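Local coordinates for protein fructokinase (Vibrio cholerae serotype O1, PDB 5EYN) that phosphorylates fructose with ATP as a member of the PfkB carbohydrate kinase family, and binds fructose, ADP and calcium in its active-site cleft, at residues Gly271-Leu276 against Asp290-Ala295; Gly167-Pro173 against Leu196-Phe202; His96-Val102 against Thr114-Ser120. All coordinates share one frame. Numbering follows the deposited sequence.

Interaction 1: residues Gly271-Leu276 against Asp290-Ala295; sequences GLLYRL and DAVKWA
A salt bridge joins the two helices: R275 NH2 and NE both donate to D290 OD2, at 2.8 and 2.9 Å. With chi1, chi2 and chi3 all m, R275 folds back to stack on W294, planes at 4°; R275 CZ makes an off-centre cation-pi contact with the W294 six-membered ring (4.2 Å to its centroid) and R275 CD a CH-pi contact (3.4 Å). Arginine suits this place, its planar cation stacking on an indole while its N-H edge meets a carboxylate. W294 (chi1 m) also meets Y274, CZ3 to CE2 3.5 Å, near-parallel rings slid apart (29°, centroids 5.6 Å). The alpha-helical segments run roughly antiparallel (145°), axes 7.5 Å apart. Small residues allow this: G271 CA lies 4.3 Å from A295 CA, and A291 CB receives L272 CD1 (3.7 Å; chi1 t, chi2 p) and L276 CD2 (3.8 Å). In this ribokinase-type kinase the pair packs beside the large sheet, the A295 side chain about 6 Å from ADP (nearest atoms). Helix 315-322 packs on W294 and Y274, strand 240-244 on V292, strand 138-142 on L273 and L276.

Interaction 2: residues Gly167-Pro173 against Leu196-Phe202; sequences GYVSFDP and LADVVKF
Two neighbouring parallel strands, 168-172 and 199-202, run at 10° with axes 4.7 Å apart; S170 pairs with V199 and F171 with V200. The backbone hydrogen bonds alternate as parallel pairing requires: V199 N to V169 O (3.1 Å), F171 N to V199 O (2.9 Å) and K201 N to F171 O (3.0 Å). Before V199 the strand geometry gives way, since D198 adopts phi/psi near -80/-35. V169 O therefore also accepts D198 N at 2.8 Å, and D198 OD2 (chi1 m) accepts V169 N at 2.8 Å. A water joins that OD2 to G167 O.

The apolar contacts suit a buried sheet. F171 CB meets A197 CB at 3.9 Å, and V169 CG1 lies 4.2 Å from the same CB. P173, following D172, packs CD on V200 CG1 and CG on F202 CE1, both 4.1 Å. V199 and S170 face helix 264-278, S170 OG hydrogen-bonding H140 ND1; F171 faces helix 186-194, which joins the strands in a beta-alpha-beta unit.

D172 OD2 (chi1 t) and K201 NZ (chi1 t, chi2 m) form a long salt bridge, 3.5 Å with a weak hydrogen bond; one water joins NZ to OD2, another NZ to OD1. The nearest atoms of the K201 side chain are about 4 Å from calcium and 5 Å from ADP, so this hydrated pair places charge beside the nucleotide at the C-terminal end of the buried strands.

Interaction 3: residues His96-Val102 against Thr114-Ser120; sequences HRTSTVV and TFMVKPS. With FRU (beta-D-fructofuranose), chain B.
F115 and V101 put their side chains on the sugar side of this hairpin. F115, chi1 m and chi2 -100°, offers a ring face to V101 CG2, 3.5 Å from its CD1, and both reach fructose: F115 CZ lies 3.6 Å from O2 and V101 CG1 (chi1 t) 3.6 Å from O3. Apolar groups thus line one side of a sugar held by polar residues such as D30 and R176. V102 (t) and T114 point to the other face; V102 CG2 also meets M116 CG at 3.9 Å, M116 having all chi angles m.

The strands are antiparallel. V102 and T114 form a hydrogen-bonded pair, N to O 2.9 Å both ways, V101 and F115 a non-hydrogen-bonded one, and M116 N donates to T100 O at 2.9 Å. From M116 (phi/psi -85/-22) the chain turns off. Apolar V117 (t) fills the space against R97 and T98, CG1 3.6 Å from R97 O and CG2 3.5 Å from T98 O. P119 follows a cis peptide; S120 (p) sets CA 3.3 Å from R97 O, its OG bound to D122. Waters bridge S99 OG to V117 N and H96 ND1 to P119 O.

The sheet is consistent with the PfkB-family lid: R97 pairs with D70 and with E178 of the second subunit. Strand 28-33 flanks 99-103; helix 71-82 packs on T98 and T100.

How the interactions relate
Along the chain the three contacts follow in series, none enclosing or crossing another. Interaction 3 comes first, closing the hairpin 99-103/113-115, with 11 residues between its two segments, in the small sheet that lies over fructose and meets the second subunit. Interaction 2 closes the 22-residue crossover through helix 186-194 in the large sheet. Interaction 1 then joins helices 264-278 and 285-302 across 13 residues. Interactions 1 and 2 touch: L273 CD2 packs 3.6 Å from S170 OG, and L272 and L276 pack on V199, seating helix 264-278 on the strand pair. Interaction 3 stands apart, its centre about 25 Å from that of interaction 2 and 30 Å from that of interaction 1, with the active site between the two sheets.

Interaction 1: residues Gly271-Leu276 against Asp290-Ala295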
loop_
_atom_site.group_PDB
_atom_site.type_symbol
_atom_site.label_atom_id
_atom_site.label_comp_id
_atom_site.label_asym_id
_atom_site.label_seq_id
_atom_site.Cartn_x
_atom_site.Cartn_y
_atom_site.Cartn_z
ATOM N N GLY A 271 10.809 9.179 -25.017
ATOM C CA GLY A 271 11.015 9.559 -26.404
ATOM C C GLY A 271 12.359 10.230 -26.625
ATOM O O GLY A 271 13.066 9.940 -27.601
ATOM N N LEU A 272 12.711 11.133 -25.717
ATOM C CA LEU A 272 13.985 11.827 -25.768
ATOM C C LEU A 272 15.131 10.838 -25.775
ATOM O O LEU A 272 15.993 10.858 -26.666
ATOM C CB LEU A 272 14.112 12.738 -24.557
ATOM C CG LEU A 272 15.415 13.523 -24.439
ATOM C CD1 LEU A 272 15.543 14.533 -25.553
ATOM C CD2 LEU A 272 15.482 14.217 -23.095
ATOM N N LEU A 273 15.166 9.967 -24.773
ATOM C CA LEU A 273 16.296 9.052 -24.621
ATOM C C LEU A 273 16.308 7.982 -25.691
ATOM O O LEU A 273 17.368 7.570 -26.122
ATOM C CB LEU A 273 16.340 8.388 -23.235
ATOM C CG LEU A 273 16.498 9.332 -22.056
ATOM C CD1 LEU A 273 16.576 8.541 -20.755
ATOM C CD2 LEU A 273 17.745 10.201 -22.209
ATOM N N TYR A 274 15.137 7.545 -26.153
ATOM C CA TYR A 274 15.118 6.620 -27.276
ATOM C C TYR A 274 15.891 7.251 -28.441
ATOM O O TYR A 274 16.791 6.632 -29.010
ATOM C CB TYR A 274 13.698 6.262 -27.718
ATOM C CG TYR A 274 13.733 5.548 -29.051
ATOM C CD1 TYR A 274 14.263 4.265 -29.151
ATOM C CD2 TYR A 274 13.331 6.180 -30.214
ATOM C CE1 TYR A 274 14.357 3.617 -30.373
ATOM C CE2 TYR A 274 13.418 5.537 -31.428
ATOM C CZ TYR A 274 13.938 4.258 -31.495
ATOM O OH TYR A 274 14.033 3.600 -32.698
ATOM N N ARG A 275 15.533 8.479 -28.810
ATOM C CA ARG A 275 16.181 9.108 -29.957
ATOM C C ARG A 275 17.673 9.416 -29.709
ATOM O O ARG A 275 18.500 9.246 -30.601
ATOM C CB ARG A 275 15.403 10.349 -30.402
ATOM C CG ARG A 275 14.048 10.020 -31.028
ATOM C CD ARG A 275 14.171 9.248 -32.328
ATOM N NE ARG A 275 14.438 10.129 -33.459
ATOM C CZ ARG A 275 14.682 9.711 -34.695
ATOM N NH1 ARG A 275 14.741 8.415 -34.972
ATOM N NH2 ARG A 275 14.886 10.596 -35.653
ATOM N N LEU A 276 18.037 9.828 -28.499
ATOM C CA LEU A 276 19.450 10.049 -28.219
ATOM C C LEU A 276 20.206 8.727 -28.277
ATOM O O LEU A 276 21.335 8.678 -28.768
ATOM C CB LEU A 276 19.665 10.731 -26.862
ATOM C CG LEU A 276 19.024 12.113 -26.679
ATOM C CD1 LEU A 276 19.452 12.690 -25.345
ATOM C CD2 LEU A 276 19.352 13.073 -27.820
ATOM N N ASP A 290 15.248 17.151 -32.722
ATOM C CA ASP A 290 14.373 16.075 -33.189
ATOM C C ASP A 290 13.961 15.150 -32.033
ATOM O O ASP A 290 12.807 14.715 -31.953
ATOM C CB ASP A 290 15.084 15.272 -34.286
ATOM C CG ASP A 290 14.316 14.035 -34.690
ATOM O OD1 ASP A 290 13.428 14.156 -35.548
ATOM O OD2 ASP A 290 14.590 12.944 -34.155
ATOM N N ALA A 291 14.893 14.849 -31.135
ATOM C CA ALA A 291 14.575 13.990 -29.992
ATOM C C ALA A 291 13.525 14.634 -29.103
ATOM O O ALA A 291 12.648 13.943 -28.585
ATOM C CB ALA A 291 15.823 13.667 -29.185
ATOM N N VAL A 292 13.588 15.955 -28.964
ATOM C CA VAL A 292 12.604 16.694 -28.173
ATOM C C VAL A 292 11.250 16.738 -28.887
ATOM O O VAL A 292 10.206 16.699 -28.243
ATOM C CB VAL A 292 13.104 18.109 -27.826
ATOM C CG1 VAL A 292 12.044 18.933 -27.116
ATOM C CG2 VAL A 292 14.328 18.012 -26.936
ATOM N N LYS A 293 11.254 16.787 -30.210
ATOM C CA LYS A 293 10.002 16.702 -30.942
ATOM C C LYS A 293 9.321 15.361 -30.661
ATOM O O LYS A 293 8.116 15.303 -30.416
ATOM C CB LYS A 293 10.273 16.873 -32.440
ATOM C CG LYS A 293 9.072 16.697 -33.344
ATOM C CD LYS A 293 9.440 16.950 -34.822
ATOM C CE LYS A 293 8.212 16.877 -35.731
ATOM N NZ LYS A 293 8.559 17.180 -37.144
ATOM N N TRP A 294 10.089 14.280 -30.699
ATOM C CA TRP A 294 9.565 12.973 -30.323
ATOM C C TRP A 294 9.076 12.984 -28.881
ATOM O O TRP A 294 8.005 12.457 -28.575
ATOM C CB TRP A 294 10.636 11.892 -30.479
ATOM C CG TRP A 294 10.818 11.382 -31.888
ATOM C CD1 TRP A 294 11.009 12.126 -33.026
ATOM C CD2 TRP A 294 10.820 10.013 -32.304
ATOM N NE1 TRP A 294 11.129 11.298 -34.118
ATOM C CE2 TRP A 294 11.015 9.998 -33.701
ATOM C CE3 TRP A 294 10.686 8.798 -31.629
ATOM C CZ2 TRP A 294 11.073 8.815 -34.429
ATOM C CZ3 TRP A 294 10.732 7.627 -32.350
ATOM C CH2 TRP A 294 10.930 7.642 -33.736
ATOM N N ALA A 295 9.883 13.543 -27.981
ATOM C CA ALA A 295 9.534 13.613 -26.570
ATOM C C ALA A 295 8.180 14.288 -26.352
ATOM O O ALA A 295 7.332 13.800 -25.599
ATOM C CB ALA A 295 10.623 14.362 -25.809
#

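Interaction 2: residues Gly167-Pro173 against Leu196-Phe202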
loop_
_atom_site.group_PDB
_atom_site.type_symbol
_atom_site.label_atom_id
_atom_site.label_comp_id
_atom_site.label_asym_id
_atom_site.label_seq_id
_atom_site.Cartn_x
_atom_site.Cartn_y
_atom_site.Cartn_z
ATOM N N GLY A 167 29.893 5.968 -20.460
ATOM C CA GLY A 167 28.478 6.058 -20.742
ATOM C C GLY A 167 27.961 7.451 -20.445
ATOM O O GLY A 167 28.724 8.364 -20.118
ATOM N N TYR A 168 26.650 7.610 -20.547
ATOM C CA TYR A 168 26.010 8.905 -20.399
ATOM C C TYR A 168 24.933 8.795 -19.343
ATOM O O TYR A 168 24.316 7.742 -19.175
ATOM C CB TYR A 168 25.389 9.343 -21.722
ATOM C CG TYR A 168 26.376 9.362 -22.852
ATOM C CD1 TYR A 168 27.403 10.282 -22.867
ATOM C CD2 TYR A 168 26.277 8.471 -23.903
ATOM C CE1 TYR A 168 28.327 10.312 -23.890
ATOM C CE2 TYR A 168 27.203 8.480 -24.927
ATOM C CZ TYR A 168 28.226 9.412 -24.918
ATOM O OH TYR A 168 29.150 9.438 -25.946
ATOM N N VAL A 169 24.697 9.899 -18.649
ATOM C CA VAL A 169 23.781 9.922 -17.524
ATOM C C VAL A 169 22.676 10.934 -17.744
ATOM O O VAL A 169 22.925 12.102 -18.029
ATOM C CB VAL A 169 24.534 10.270 -16.222
ATOM C CG1 VAL A 169 23.554 10.376 -15.063
ATOM C CG2 VAL A 169 25.606 9.238 -15.946
ATOM N N SER A 170 21.446 10.449 -17.622
ATOM C CA SER A 170 20.254 11.268 -17.686
ATOM C C SER A 170 19.613 11.301 -16.302
ATOM O O SER A 170 19.532 10.281 -15.629
ATOM C CB SER A 170 19.299 10.650 -18.710
ATOM O OG SER A 170 18.011 11.242 -18.724
ATOM N N PHE A 171 19.150 12.472 -15.890
ATOM C CA PHE A 171 18.525 12.648 -14.592
ATOM C C PHE A 171 17.266 13.486 -14.737
ATOM O O PHE A 171 17.278 14.535 -15.387
ATOM C CB PHE A 171 19.530 13.320 -13.640
ATOM C CG PHE A 171 19.031 13.513 -12.229
ATOM C CD1 PHE A 171 18.548 12.452 -11.497
ATOM C CD2 PHE A 171 19.069 14.760 -11.630
ATOM C CE1 PHE A 171 18.091 12.626 -10.216
ATOM C CE2 PHE A 171 18.638 14.931 -10.341
ATOM C CZ PHE A 171 18.130 13.866 -9.643
ATOM N N ASP A 172 16.176 12.990 -14.164
ATOM C CA ASP A 172 14.912 13.717 -14.096
ATOM C C ASP A 172 14.553 13.742 -12.621
ATOM O O ASP A 172 14.158 12.726 -12.073
ATOM C CB ASP A 172 13.837 12.978 -14.901
ATOM C CG ASP A 172 12.459 13.577 -14.777
ATOM O OD1 ASP A 172 12.269 14.531 -14.009
ATOM O OD2 ASP A 172 11.560 13.041 -15.449
ATOM N N PRO A 173 14.752 14.888 -11.963
ATOM C CA PRO A 173 14.481 14.906 -10.522
ATOM C C PRO A 173 13.134 14.256 -10.166
ATOM O O PRO A 173 13.093 13.422 -9.271
ATOM C CB PRO A 173 14.571 16.391 -10.184
ATOM C CG PRO A 173 15.664 16.888 -11.115
ATOM C CD PRO A 173 15.448 16.112 -12.410
ATOM N N LEU A 196 26.116 15.687 -11.970
ATOM C CA LEU A 196 26.765 14.513 -12.554
ATOM C C LEU A 196 26.205 14.169 -13.939
ATOM O O LEU A 196 26.773 13.353 -14.662
ATOM C CB LEU A 196 26.562 13.306 -11.646
ATOM C CG LEU A 196 27.249 13.417 -10.287
ATOM C CD1 LEU A 196 26.774 12.334 -9.342
ATOM C CD2 LEU A 196 28.771 13.351 -10.431
ATOM N N ALA A 197 25.096 14.788 -14.328
ATOM C CA ALA A 197 24.339 14.321 -15.470
ATOM C C ALA A 197 24.765 14.992 -16.775
ATOM O O ALA A 197 25.190 16.146 -16.798
ATOM C CB ALA A 197 22.858 14.547 -15.209
ATOM N N ASP A 198 24.646 14.241 -17.864
ATOM C CA ASP A 198 24.757 14.788 -19.207
ATOM C C ASP A 198 23.478 15.463 -19.674
ATOM O O ASP A 198 23.523 16.451 -20.408
ATOM C CB ASP A 198 25.109 13.663 -20.171
ATOM C CG ASP A 198 26.456 13.076 -19.889
ATOM O OD1 ASP A 198 27.453 13.725 -20.286
ATOM O OD2 ASP A 198 26.526 11.985 -19.287
ATOM N N VAL A 199 22.348 14.901 -19.254
ATOM C CA VAL A 199 21.033 15.411 -19.611
ATOM C C VAL A 199 20.211 15.544 -18.344
ATOM O O VAL A 199 20.157 14.602 -17.546
ATOM C CB VAL A 199 20.314 14.424 -20.547
ATOM C CG1 VAL A 199 18.903 14.898 -20.898
ATOM C CG2 VAL A 199 21.104 14.209 -21.822
ATOM N N VAL A 200 19.582 16.700 -18.143
ATOM C CA VAL A 200 18.687 16.867 -17.010
ATOM C C VAL A 200 17.377 17.426 -17.544
ATOM O O VAL A 200 17.377 18.381 -18.329
ATOM C CB VAL A 200 19.265 17.815 -15.944
ATOM C CG1 VAL A 200 18.317 17.913 -14.757
ATOM C CG2 VAL A 200 20.637 17.351 -15.515
ATOM N N LYS A 201 16.277 16.810 -17.124
ATOM C CA LYS A 201 14.932 17.253 -17.468
ATOM C C LYS A 201 14.246 17.689 -16.184
ATOM O O LYS A 201 14.230 16.941 -15.204
ATOM C CB LYS A 201 14.157 16.122 -18.138
ATOM C CG LYS A 201 12.719 16.484 -18.534
ATOM C CD LYS A 201 11.737 16.349 -17.357
ATOM C CE LYS A 201 10.308 16.125 -17.759
ATOM N NZ LYS A 201 9.508 15.616 -16.627
ATOM N N PHE A 202 13.722 18.911 -16.212
ATOM C CA PHE A 202 12.959 19.479 -15.112
ATOM C C PHE A 202 11.584 19.827 -15.638
ATOM O O PHE A 202 11.464 20.243 -16.777
ATOM C CB PHE A 202 13.529 20.829 -14.653
ATOM C CG PHE A 202 14.961 20.822 -14.183
ATOM C CD1 PHE A 202 15.267 20.579 -12.858
ATOM C CD2 PHE A 202 15.974 21.177 -15.044
ATOM C CE1 PHE A 202 16.570 20.643 -12.406
ATOM C CE2 PHE A 202 17.285 21.254 -14.593
ATOM C CZ PHE A 202 17.580 20.975 -13.275
HETATM O O HOH W 1 28.781 10.659 -18.552
HETATM O O HOH W 2 8.827 13.023 -15.374
HETATM O O HOH W 3 9.831 15.654 -13.886
#

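Interaction 3: residues His96-Val102 against Thr114-Ser120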
loop_
_atom_site.group_PDB
_atom_site.type_symbol
_atom_site.label_atom_id
_atom_site.label_comp_id
_atom_site.label_asym_id
_atom_site.label_seq_id
_atom_site.Cartn_x
_atom_site.Cartn_y
_atom_site.Cartn_z
ATOM N N HIS A 96 11.247 -6.087 2.170
ATOM C CA HIS A 96 10.468 -4.880 1.959
ATOM C C HIS A 96 9.485 -5.005 0.803
ATOM O O HIS A 96 9.704 -5.750 -0.132
ATOM C CB HIS A 96 11.428 -3.711 1.763
ATOM C CG HIS A 96 12.348 -3.525 2.921
ATOM N ND1 HIS A 96 11.942 -2.911 4.084
ATOM C CD2 HIS A 96 13.633 -3.903 3.117
ATOM C CE1 HIS A 96 12.944 -2.914 4.947
ATOM N NE2 HIS A 96 13.984 -3.499 4.380
ATOM N N ARG A 97 8.405 -4.246 0.887
ATOM C CA ARG A 97 7.302 -4.319 -0.039
ATOM C C ARG A 97 7.470 -3.386 -1.233
ATOM O O ARG A 97 8.131 -2.357 -1.170
ATOM C CB ARG A 97 6.020 -3.973 0.714
ATOM C CG ARG A 97 5.575 -5.086 1.658
ATOM C CD ARG A 97 4.730 -6.061 0.889
ATOM N NE ARG A 97 4.504 -7.293 1.608
ATOM C CZ ARG A 97 5.230 -8.389 1.465
ATOM N NH1 ARG A 97 6.261 -8.414 0.630
ATOM N NH2 ARG A 97 4.927 -9.467 2.174
ATOM N N THR A 98 6.845 -3.774 -2.334
ATOM C CA THR A 98 6.768 -2.952 -3.532
ATOM C C THR A 98 6.024 -1.654 -3.298
ATOM O O THR A 98 4.978 -1.611 -2.638
ATOM C CB THR A 98 6.071 -3.726 -4.644
ATOM O OG1 THR A 98 6.763 -4.953 -4.847
ATOM C CG2 THR A 98 6.024 -2.935 -5.943
ATOM N N SER A 99 6.581 -0.583 -3.837
ATOM C CA SER A 99 5.951 0.716 -3.744
ATOM C C SER A 99 4.520 0.676 -4.291
ATOM O O SER A 99 4.261 0.133 -5.365
ATOM C CB SER A 99 6.762 1.740 -4.516
ATOM O OG SER A 99 6.174 3.019 -4.392
ATOM N N THR A 100 3.620 1.284 -3.534
ATOM C CA THR A 100 2.199 1.350 -3.831
ATOM C C THR A 100 1.766 2.784 -3.671
ATOM O O THR A 100 1.898 3.357 -2.597
ATOM C CB THR A 100 1.415 0.458 -2.873
ATOM O OG1 THR A 100 1.901 -0.873 -2.975
ATOM C CG2 THR A 100 -0.062 0.458 -3.205
ATOM N N VAL A 101 1.249 3.361 -4.752
ATOM C CA VAL A 101 0.973 4.774 -4.795
ATOM C C VAL A 101 -0.496 4.986 -5.130
ATOM O O VAL A 101 -1.032 4.385 -6.062
ATOM C CB VAL A 101 1.860 5.448 -5.850
ATOM C CG1 VAL A 101 1.474 6.897 -6.054
ATOM C CG2 VAL A 101 3.322 5.336 -5.452
ATOM N N VAL A 102 -1.164 5.827 -4.356
ATOM C CA VAL A 102 -2.560 6.178 -4.617
ATOM C C VAL A 102 -2.598 7.509 -5.359
ATOM O O VAL A 102 -1.994 8.493 -4.936
ATOM C CB VAL A 102 -3.364 6.266 -3.311
ATOM C CG1 VAL A 102 -4.802 6.665 -3.583
ATOM C CG2 VAL A 102 -3.305 4.937 -2.580
ATOM N N THR A 114 0.088 9.772 -3.322
ATOM C CA THR A 114 0.340 9.417 -1.936
ATOM C C THR A 114 1.089 8.094 -1.914
ATOM O O THR A 114 0.589 7.081 -2.423
ATOM C CB THR A 114 -0.969 9.236 -1.150
ATOM O OG1 THR A 114 -1.744 10.441 -1.205
ATOM C CG2 THR A 114 -0.681 8.890 0.311
ATOM N N PHE A 115 2.281 8.100 -1.330
ATOM C CA PHE A 115 3.108 6.910 -1.241
ATOM C C PHE A 115 2.770 6.105 -0.005
ATOM O O PHE A 115 2.979 6.563 1.116
ATOM C CB PHE A 115 4.584 7.315 -1.257
ATOM C CG PHE A 115 5.021 7.822 -2.600
ATOM C CD1 PHE A 115 5.702 7.002 -3.473
ATOM C CD2 PHE A 115 4.663 9.089 -3.020
ATOM C CE1 PHE A 115 6.043 7.443 -4.733
ATOM C CE2 PHE A 115 5.007 9.531 -4.272
ATOM C CZ PHE A 115 5.691 8.716 -5.136
ATOM N N MET A 116 2.212 4.916 -0.198
ATOM C CA MET A 116 1.787 4.109 0.934
ATOM C C MET A 116 2.892 3.264 1.549
ATOM O O MET A 116 2.779 2.863 2.710
ATOM C CB MET A 116 0.609 3.213 0.565
ATOM C CG MET A 116 -0.620 3.965 0.122
ATOM S SD MET A 116 -1.209 5.189 1.287
ATOM C CE MET A 116 -1.681 4.131 2.662
ATOM N N VAL A 117 3.945 2.991 0.783
ATOM C CA VAL A 117 5.023 2.122 1.248
ATOM C C VAL A 117 6.307 2.931 1.313
ATOM O O VAL A 117 6.895 3.287 0.287
ATOM C CB VAL A 117 5.195 0.889 0.333
ATOM C CG1 VAL A 117 6.270 -0.031 0.875
ATOM C CG2 VAL A 117 3.885 0.132 0.187
ATOM N N LYS A 118 6.744 3.196 2.541
ATOM C CA LYS A 118 7.906 4.023 2.813
ATOM C C LYS A 118 8.639 3.418 4.002
ATOM O O LYS A 118 8.111 3.404 5.091
ATOM C CB LYS A 118 7.464 5.443 3.173
ATOM C CG LYS A 118 6.748 6.158 2.028
ATOM C CD LYS A 118 6.614 7.654 2.265
ATOM C CE LYS A 118 5.891 7.960 3.548
ATOM N NZ LYS A 118 5.678 9.423 3.699
ATOM N N PRO A 119 9.860 2.915 3.801
ATOM C CA PRO A 119 10.610 2.789 2.548
ATOM C C PRO A 119 10.221 1.518 1.784
ATOM O O PRO A 119 10.191 0.436 2.363
ATOM C CB PRO A 119 12.063 2.714 3.041
ATOM C CG PRO A 119 11.948 2.023 4.366
ATOM C CD PRO A 119 10.666 2.494 4.968
ATOM N N SER A 120 9.965 1.647 0.490
ATOM C CA SER A 120 9.690 0.477 -0.325
ATOM C C SER A 120 10.990 -0.222 -0.736
ATOM O O SER A 120 12.096 0.267 -0.467
ATOM C CB SER A 120 8.874 0.883 -1.553
ATOM O OG SER A 120 9.488 1.981 -2.219
HETATM C C1 FRU B . 6.918 7.666 -8.638
HETATM C C2 FRU B . 5.688 8.076 -9.436
HETATM C C3 FRU B . 4.742 6.970 -9.857
HETATM C C4 FRU B . 4.276 7.361 -11.221
HETATM C C5 FRU B . 5.434 8.154 -11.719
HETATM C C6 FRU B . 5.061 9.272 -12.661
HETATM O O1 FRU B . 7.794 6.906 -9.412
HETATM O O2 FRU B . 4.994 8.992 -8.646
HETATM O O3 FRU B . 3.749 6.856 -8.883
HETATM O O4 FRU B . 4.040 6.286 -12.065
HETATM O O5 FRU B . 6.136 8.683 -10.608
HETATM O O6 FRU B . 6.193 9.994 -13.079
HETATM O O HOH W 4 9.757 -1.291 4.374
HETATM O O HOH W 5 5.128 3.661 -1.858
HETATM O O HOH W 6 -3.151 10.673 -3.539
#